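Local coordinates for brain tumor protein (Drosophila melanogaster American nodavirus, PDB 6J9R) that probably acts as a translational repressor of the TRIM family, this part being the coiled-coil domain through which two copies pair, at residues L59-R62 against K63-L67. Sequence-based numbering, arbitrary orientation.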
loop_
_atom_site.group_PDB
_atom_site.type_symbol
_atom_site.label_atom_id
_atom_site.label_comp_id
_atom_site.label_asym_id
_atom_site.label_seq_id
_atom_site.Cartn_x
_atom_site.Cartn_y
_atom_site.Cartn_z
ATOM N N LEU B 59 -1.199 -5.826 -3.794
ATOM C CA LEU B 59 -1.773 -5.972 -2.486
ATOM C C LEU B 59 -2.581 -7.276 -2.381
ATOM O O LEU B 59 -2.561 -7.950 -1.338
ATOM C CB LEU B 59 -2.650 -4.765 -2.193
ATOM C CG LEU B 59 -3.195 -4.590 -0.790
ATOM C CD1 LEU B 59 -2.037 -4.385 0.183
ATOM C CD2 LEU B 59 -4.162 -3.415 -0.786
ATOM N N ASP B 60 -3.288 -7.640 -3.451
ATOM C CA ASP B 60 -4.018 -8.902 -3.431
ATOM C C ASP B 60 -3.024 -10.038 -3.357
ATOM O O ASP B 60 -3.212 -10.938 -2.564
ATOM C CB ASP B 60 -4.948 -9.087 -4.628
ATOM C CG ASP B 60 -6.133 -8.141 -4.603
ATOM O OD1 ASP B 60 -6.404 -7.529 -3.531
ATOM O OD2 ASP B 60 -6.815 -8.037 -5.651
ATOM N N GLU B 61 -1.955 -9.980 -4.152
ATOM C CA GLU B 61 -0.969 -11.059 -4.135
ATOM C C GLU B 61 -0.366 -11.250 -2.725
ATOM O O GLU B 61 -0.211 -12.373 -2.232
ATOM C CB GLU B 61 0.152 -10.791 -5.150
ATOM C CG GLU B 61 1.345 -11.757 -5.031
ATOM C CD GLU B 61 0.944 -13.234 -5.120
ATOM O OE1 GLU B 61 -0.096 -13.546 -5.721
ATOM O OE2 GLU B 61 1.663 -14.097 -4.575
ATOM N N ARG B 62 -0.097 -10.149 -2.056
ATOM C CA ARG B 62 0.417 -10.236 -0.723
ATOM C C ARG B 62 -0.584 -10.880 0.207
ATOM O O ARG B 62 -0.222 -11.677 1.071
ATOM C CB ARG B 62 0.796 -8.855 -0.190
ATOM C CG ARG B 62 1.604 -8.960 1.090
ATOM C CD ARG B 62 2.881 -9.792 0.896
ATOM N NE ARG B 62 3.615 -9.947 2.157
ATOM C CZ ARG B 62 4.242 -11.062 2.531
ATOM N NH1 ARG B 62 4.254 -12.124 1.736
ATOM N NH2 ARG B 62 4.864 -11.117 3.702
ATOM N N LYS B 63 -1.852 -10.549 0.027
ATOM C CA LYS B 63 -2.853 -11.109 0.901
ATOM C C LYS B 63 -2.922 -12.605 0.691
ATOM O O LYS B 63 -2.970 -13.353 1.661
ATOM C CB LYS B 63 -4.216 -10.472 0.694
ATOM C CG LYS B 63 -5.281 -11.104 1.567
ATOM C CD LYS B 63 -6.635 -10.768 1.078
ATOM C CE LYS B 63 -7.681 -11.560 1.833
ATOM N NZ LYS B 63 -9.022 -10.966 1.590
ATOM N N THR B 64 -2.880 -13.053 -0.560
ATOM C CA THR B 64 -3.017 -14.473 -0.755
ATOM C C THR B 64 -1.760 -15.221 -0.244
ATOM O O THR B 64 -1.902 -16.317 0.237
ATOM C CB THR B 64 -3.364 -14.841 -2.256
ATOM O OG1 THR B 64 -2.201 -15.145 -3.024
ATOM C CG2 THR B 64 -4.169 -13.751 -2.901
ATOM N N GLU B 65 -0.564 -14.625 -0.288
ATOM C CA GLU B 65 0.622 -15.256 0.330
ATOM C C GLU B 65 0.492 -15.389 1.850
ATOM O O GLU B 65 0.761 -16.450 2.417
ATOM C CB GLU B 65 1.902 -14.454 0.036
ATOM C CG GLU B 65 2.354 -14.483 -1.422
ATOM C CD GLU B 65 3.265 -13.318 -1.806
ATOM O OE1 GLU B 65 3.558 -13.163 -3.012
ATOM O OE2 GLU B 65 3.689 -12.555 -0.914
ATOM N N LEU B 66 0.042 -14.321 2.496
ATOM C CA LEU B 66 -0.122 -14.314 3.941
ATOM C C LEU B 66 -1.189 -15.319 4.336
ATOM O O LEU B 66 -1.029 -16.051 5.317
ATOM C CB LEU B 66 -0.504 -12.912 4.430
ATOM C CG LEU B 66 0.594 -11.842 4.417
ATOM C CD1 LEU B 66 0.051 -10.471 4.863
ATOM C CD2 LEU B 66 1.757 -12.255 5.305
ATOM N N LEU B 67 -2.238 -15.407 3.523
ATOM C CA LEU B 67 -3.311 -16.350 3.787
ATOM C C LEU B 67 -2.806 -17.785 3.661
ATOM O O LEU B 67 -3.200 -18.662 4.423
ATOM C CB LEU B 67 -4.473 -16.140 2.825
ATOM C CG LEU B 67 -5.863 -16.176 3.438
ATOM C CD1 LEU B 67 -6.911 -15.820 2.385
ATOM C CD2 LEU B 67 -6.167 -17.507 4.112
#
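Arg62 and Glu65, three residues apart on one helix, form a salt bridge: NH1 of Arg62 donates to OE2 of Glu65 at 2.7 Å, with an N-H...O angle of 151°. The carboxylate oxygen lies close to the guanidinium plane and accepts through its anti lone pair, the two planes being 65° apart. Arginine suits the place because its long chain reaches the next turn and ends in a flat, charged group with several N-H donors; glutamate has the length to meet it while its second oxygen faces Glu61. In Arg62, CG is trans to the backbone N (chi1 -168°), which sets it beside the carbonyl carbon, and a bend at chi2 carries the guanidinium on toward Glu65 and Leu66. There CD2 of Leu66 lies over one guanidinium face, displaced toward NH2 of Arg62 (3.7 Å), so that a methyl covers part of the flat cation. The other oxygen of Glu65, OE1, comes within 2.6 Å of OE2 of Glu61, one turn earlier; at this separation one of the two acids probably carries a proton, and the nearby arginine may offset remaining negative charge. Beneath the side chains, regular alpha-helical bonds set the spacing, among them Glu65 N to Glu61 O and Leu66 N to Arg62 O, each 3.0 Å. This turn lies near the middle of the long helix 30-104 of the TRIM coiled coil, where the second subunit runs alongside: Leu66 packs on its Leu48, Leu67 on its His45, and Lys63 makes a weak hydrogen bond to its Asn49.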